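Local structure of protein Amuc_1100 (Akkermansia muciniphila, 6KNY) at residues P67-P70 / T71-Q74; I95-T98 / S99-L102. The protein is of unknown function, an Akkermansia muciniphila protein with a transmembrane helix that was removed for the crystal structure, in which the rest is a monomer. One frame throughout, in Å; residues are numbered along the deposited sequence.

Contact 1 (P67-P70 / T71-Q74); sequences PTTP and TAFQ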
ATOM      1  N   PRO A  67       8.847  -9.684  14.894  1.00 29.41           N
ATOM      2  CA  PRO A  67       8.379  -9.033  16.124  1.00 30.18           C
ATOM      3  C   PRO A  67       8.319  -7.525  15.960  1.00 26.48           C
ATOM      4  O   PRO A  67       9.260  -6.895  15.488  1.00 25.40           O
ATOM      5  CB  PRO A  67       9.430  -9.447  17.158  1.00 29.99           C
ATOM      6  CG  PRO A  67       9.931 -10.772  16.616  1.00 29.74           C
ATOM      7  CD  PRO A  67      10.024 -10.534  15.152  1.00 30.42           C
ATOM      8  N   THR A  68       7.195  -6.952  16.362  1.00 29.66           N
ATOM      9  CA  THR A  68       6.948  -5.527  16.218  1.00 33.91           C
ATOM     10  C   THR A  68       6.129  -5.071  17.419  1.00 33.53           C
ATOM     11  O   THR A  68       5.109  -5.694  17.745  1.00 40.54           O
ATOM     12  CB  THR A  68       6.208  -5.250  14.894  1.00 34.98           C
ATOM     13  OG1 THR A  68       6.898  -5.904  13.805  1.00 32.52           O
ATOM     14  CG2 THR A  68       6.116  -3.754  14.614  1.00 34.62           C
ATOM     15  N   THR A  69       6.582  -4.018  18.094  1.00 30.09           N
ATOM     16  CA  THR A  69       5.733  -3.485  19.151  1.00 32.34           C
ATOM     17  C   THR A  69       4.776  -2.442  18.585  1.00 30.63           C
ATOM     18  O   THR A  69       5.017  -1.874  17.510  1.00 30.76           O
ATOM     19  CB  THR A  69       6.576  -2.854  20.266  1.00 33.82           C
ATOM     20  OG1 THR A  69       7.150  -1.630  19.797  1.00 35.61           O
ATOM     21  CG2 THR A  69       7.693  -3.813  20.782  1.00 33.29           C
ATOM     22  N   PRO A  70       3.682  -2.161  19.294  1.00 29.94           N
ATOM     23  CA  PRO A  70       2.774  -1.096  18.845  1.00 32.48           C
ATOM     24  C   PRO A  70       3.424   0.265  18.693  1.00 37.01           C
ATOM     25  O   PRO A  70       3.112   0.980  17.733  1.00 34.34           O
ATOM     26  CB  PRO A  70       1.696  -1.090  19.936  1.00 30.47           C
ATOM     27  CG  PRO A  70       1.643  -2.486  20.373  1.00 33.87           C
ATOM     28  CD  PRO A  70       3.093  -2.943  20.399  1.00 32.96           C
ATOM     29  N   THR A  71       4.314   0.668  19.603  1.00 40.55           N
ATOM     30  CA  THR A  71       4.907   1.992  19.428  1.00 37.31           C
ATOM     31  C   THR A  71       5.938   1.997  18.314  1.00 31.60           C
ATOM     32  O   THR A  71       6.056   3.003  17.601  1.00 32.73           O
ATOM     33  CB  THR A  71       5.495   2.511  20.745  1.00 39.34           C
ATOM     34  OG1 THR A  71       6.823   2.013  20.916  1.00 44.40           O
ATOM     35  CG2 THR A  71       4.637   2.067  21.925  1.00 42.88           C
ATOM     36  N   ALA A  72       6.642   0.875  18.100  1.00 33.70           N
ATOM     37  CA  ALA A  72       7.530   0.755  16.937  1.00 32.70           C
ATOM     38  C   ALA A  72       6.754   0.852  15.621  1.00 32.52           C
ATOM     39  O   ALA A  72       7.214   1.491  14.665  1.00 33.47           O
ATOM     40  CB  ALA A  72       8.315  -0.556  16.986  1.00 33.20           C
ATOM     41  N   PHE A  73       5.583   0.220  15.545  1.00 34.61           N
ATOM     42  CA  PHE A  73       4.730   0.423  14.378  1.00 32.56           C
ATOM     43  C   PHE A  73       4.385   1.897  14.209  1.00 30.08           C
ATOM     44  O   PHE A  73       4.569   2.477  13.130  1.00 29.27           O
ATOM     45  CB  PHE A  73       3.446  -0.393  14.487  1.00 31.13           C
ATOM     46  CG  PHE A  73       2.426  -0.027  13.436  1.00 31.61           C
ATOM     47  CD1 PHE A  73       2.540  -0.525  12.139  1.00 33.19           C
ATOM     48  CD2 PHE A  73       1.394   0.855  13.722  1.00 30.51           C
ATOM     49  CE1 PHE A  73       1.612  -0.175  11.160  1.00 32.03           C
ATOM     50  CE2 PHE A  73       0.466   1.203  12.743  1.00 34.23           C
ATOM     51  CZ  PHE A  73       0.581   0.685  11.463  1.00 32.66           C
ATOM     52  N   GLN A  74       3.872   2.516  15.274  1.00 30.15           N
ATOM     53  CA  GLN A  74       3.446   3.912  15.213  1.00 34.27           C
ATOM     54  C   GLN A  74       4.600   4.827  14.833  1.00 34.46           C
ATOM     55  O   GLN A  74       4.430   5.775  14.056  1.00 34.03           O
ATOM     56  CB  GLN A  74       2.864   4.303  16.562  1.00 37.30           C
ATOM     57  CG  GLN A  74       1.979   5.496  16.553  1.00 42.14           C
ATOM     58  CD  GLN A  74       1.214   5.617  17.848  1.00 45.68           C
ATOM     59  OE1 GLN A  74       1.732   5.282  18.914  1.00 55.19           O
ATOM     60  NE2 GLN A  74      -0.033   6.062  17.761  1.00 39.57           N
TER

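Contact 2 (I95-T98 / S99-L102); sequences ITDT and SSWL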
ATOM      1  N   ILE A  95      -0.930  16.202  -1.807  1.00 40.53           N
ATOM      2  CA  ILE A  95      -1.314  15.012  -1.058  1.00 37.88           C
ATOM      3  C   ILE A  95      -2.191  15.448   0.102  1.00 38.15           C
ATOM      4  O   ILE A  95      -1.825  16.355   0.855  1.00 37.29           O
ATOM      5  CB  ILE A  95      -0.091  14.202  -0.566  1.00 39.27           C
ATOM      6  CG1 ILE A  95      -0.541  12.970   0.220  1.00 39.31           C
ATOM      7  CG2 ILE A  95       0.888  15.056   0.272  1.00 39.40           C
ATOM      8  CD1 ILE A  95       0.542  11.929   0.313  1.00 41.72           C
ATOM      9  N   THR A  96      -3.367  14.829   0.225  1.00 42.08           N
ATOM     10  CA  THR A  96      -4.246  15.210   1.320  1.00 41.23           C
ATOM     11  C   THR A  96      -3.717  14.646   2.626  1.00 41.50           C
ATOM     12  O   THR A  96      -2.969  13.656   2.657  1.00 32.90           O
ATOM     13  CB  THR A  96      -5.680  14.712   1.108  1.00 45.53           C
ATOM     14  OG1 THR A  96      -5.726  13.282   1.207  1.00 43.80           O
ATOM     15  CG2 THR A  96      -6.231  15.144  -0.260  1.00 51.51           C
ATOM     16  N   ASP A  97      -4.139  15.286   3.715  1.00 43.72           N
ATOM     17  CA  ASP A  97      -3.774  14.801   5.034  1.00 46.75           C
ATOM     18  C   ASP A  97      -4.129  13.334   5.178  1.00 47.89           C
ATOM     19  O   ASP A  97      -3.336  12.546   5.706  1.00 54.73           O
ATOM     20  CB  ASP A  97      -4.463  15.622   6.118  1.00 52.43           C
ATOM     21  CG  ASP A  97      -3.868  15.369   7.484  1.00 48.24           C
ATOM     22  OD1 ASP A  97      -2.634  15.208   7.560  1.00 48.37           O
ATOM     23  OD2 ASP A  97      -4.622  15.326   8.469  1.00 54.51           O
ATOM     24  N   THR A  98      -5.305  12.937   4.675  1.00 40.78           N
ATOM     25  CA  THR A  98      -5.738  11.555   4.844  1.00 44.50           C
ATOM     26  C   THR A  98      -4.832  10.596   4.077  1.00 44.99           C
ATOM     27  O   THR A  98      -4.341   9.619   4.654  1.00 51.20           O
ATOM     28  CB  THR A  98      -7.198  11.381   4.427  1.00 50.20           C
ATOM     29  OG1 THR A  98      -7.373  11.782   3.056  1.00 47.95           O
ATOM     30  CG2 THR A  98      -8.115  12.185   5.354  1.00 55.38           C
ATOM     31  N   SER A  99      -4.575  10.870   2.781  1.00 35.33           N
ATOM     32  CA  SER A  99      -3.628  10.052   2.011  1.00 34.44           C
ATOM     33  C   SER A  99      -2.293   9.882   2.727  1.00 31.79           C
ATOM     34  O   SER A  99      -1.679   8.796   2.685  1.00 28.86           O
ATOM     35  CB  SER A  99      -3.363  10.665   0.640  1.00 35.94           C
ATOM     36  OG  SER A  99      -4.425  10.409  -0.239  1.00 43.04           O
ATOM     37  N   SER A 100      -1.803  10.955   3.358  1.00 27.44           N
ATOM     38  CA  SER A 100      -0.433  10.917   3.865  1.00 29.54           C
ATOM     39  C   SER A 100      -0.292   9.915   4.991  1.00 26.76           C
ATOM     40  O   SER A 100       0.827   9.503   5.289  1.00 27.00           O
ATOM     41  CB  SER A 100       0.019  12.298   4.350  1.00 31.44           C
ATOM     42  OG  SER A 100      -0.744  12.717   5.477  1.00 30.71           O
ATOM     43  N   TRP A 101      -1.398   9.477   5.586  1.00 26.81           N
ATOM     44  CA  TRP A 101      -1.343   8.484   6.646  1.00 27.82           C
ATOM     45  C   TRP A 101      -1.326   7.052   6.127  1.00 27.88           C
ATOM     46  O   TRP A 101      -1.340   6.120   6.938  1.00 24.75           O
ATOM     47  CB  TRP A 101      -2.516   8.670   7.600  1.00 30.84           C
ATOM     48  CG  TRP A 101      -2.291   9.787   8.554  1.00 37.28           C
ATOM     49  CD1 TRP A 101      -2.836  11.047   8.497  1.00 35.78           C
ATOM     50  CD2 TRP A 101      -1.450   9.766   9.717  1.00 34.60           C
ATOM     51  NE1 TRP A 101      -2.385  11.801   9.553  1.00 35.68           N
ATOM     52  CE2 TRP A 101      -1.533  11.045  10.316  1.00 35.78           C
ATOM     53  CE3 TRP A 101      -0.631   8.794  10.304  1.00 34.46           C
ATOM     54  CZ2 TRP A 101      -0.828  11.375  11.475  1.00 33.87           C
ATOM     55  CZ3 TRP A 101       0.069   9.123  11.460  1.00 39.55           C
ATOM     56  CH2 TRP A 101      -0.028  10.404  12.029  1.00 34.38           C
ATOM     57  N   LEU A 102      -1.334   6.856   4.805  1.00 26.92           N
ATOM     58  CA  LEU A 102      -1.096   5.557   4.172  1.00 29.34           C
ATOM     59  C   LEU A 102      -2.147   4.508   4.540  1.00 27.68           C
ATOM     60  O   LEU A 102      -1.858   3.305   4.501  1.00 31.08           O
ATOM     61  CB  LEU A 102       0.306   5.037   4.518  1.00 32.20           C
ATOM     62  CG  LEU A 102       1.432   5.895   3.942  1.00 33.48           C
ATOM     63  CD1 LEU A 102       2.774   5.509   4.569  1.00 36.63           C
ATOM     64  CD2 LEU A 102       1.481   5.794   2.416  1.00 34.07           C
TER

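Contact 1 (P67-P70 / T71-Q74)
Thr69 meets Ala72 across the first turn of helix 70-91, and hydrogen bonding carries most of this local contact. Thr69, at the N-cap, accepts through its hydroxyl OG1 from the backbone N of Ala72 at 3.1 Å, a capping bond. What brings the hydroxyl there is the first torsion: at chi1 72° it sits between the backbone N and the carbonyl carbon of its own residue, while CG2 lies beside the backbone N, turned from the carbonyl carbon. The main chain adds two bonds one residue apart. Phe73 N donates a hydrogen bond to Thr69 O at 2.9 Å, and Gln74 N donates one to Pro70 O at 3.0 Å. Two side chains bond to carbonyl oxygens beyond this turn: Thr68 OG1 to that of Val66, and Gln74 NE2 to those of Thr109 and Tyr107.

Carbon atoms fill in beside these bonds. The CB of Ala72 lies 3.2 Å from Thr69 OG1, so the methyl group sits alongside the capping hydroxyl. Thr68 approaches the helix with its methyl, CG2 standing 4.1 Å from Phe73 N. The ring of Phe73 has Pro70 O at its edge, near the ring plane, and points into the protein, where it meets Phe104 edge-to-face and packs on Leu120 and Leu124 of helix 117-134.

This is an N-capped helix start with proline in the first helical position: its nitrogen has no hydrogen to give, and at that position no such donor is required. The amide of Ala72, lacking a preceding helical turn to supply a carbonyl, finds its acceptor in the threonine hydroxyl instead.

Contact 2 (I95-T98 / S99-L102)
Trp101 and Asp97 lie side by side and point the same way, their ring and carboxylate planes turned 71° from each other. At the ring's edge, near its plane, is Thr98 O; Asp97 O comes up obliquely, 3.2 Å from Trp101 CD1. Arg81 of helix 70-91 links the two groups, making a cation-pi contact with the indole and a salt bridge through NH2 to Asp97 OD1, which would probably favour the ionised carboxylate.

Asp97 O is also gripped by Ser100, whose OG donates to it at 2.6 Å, from 28° off the carbonyl plane. With OG between its own backbone N and carbonyl carbon (chi1 65°), this torsion carries OG back to the carbonyl of Asp97, and the same OG is bonded to Arg81 NE. With an alanine here the hydroxyl is gone, which is likely to leave Asp97 O to the weak bond from the backbone N of this residue and Arg81 NE without this acceptor.

The turn is a short, weakly bonded helix that follows strand 94-95, an outermost strand of the mixed sheet. Ser100 N bonds to Thr96 O at 3.0 Å and more weakly to Asp97 O, while Trp101 N bonds to Thr98 O. Leu102 then leaves the helical conformation with positive phi.

Ile95, on the strand, lays CG1 3.7 Å from Ser99 CB and CD1 3.8 Å from Ser100 CA, with Leu84 and Phe142 also packing on Ile95. At the start of the turn the hydroxyls of Thr96 and Thr98 share a hydrogen bond, OG1 to OG1, of 2.9 Å.

Overall arrangement
Contacts 1 and 2 follow one another along the chain, and helix 70-91 joins them: contact 1 forms its first turn, while contact 2 lies beyond its far end, after strand 94-95. Their centres are 21 Å apart and their nearest atoms about 6 Å, so they do not touch. Contact 1 is the more peripheral, 18 Å from the centre of the chain against 12 Å for contact 2. The later segment nevertheless folds back on the helix, with Arg81, Leu77 and Leu84 meeting contact 2. Helix 117-134 is a second shared neighbour: its Leu124 packs on Phe73 of contact 1 and on Leu102 of contact 2.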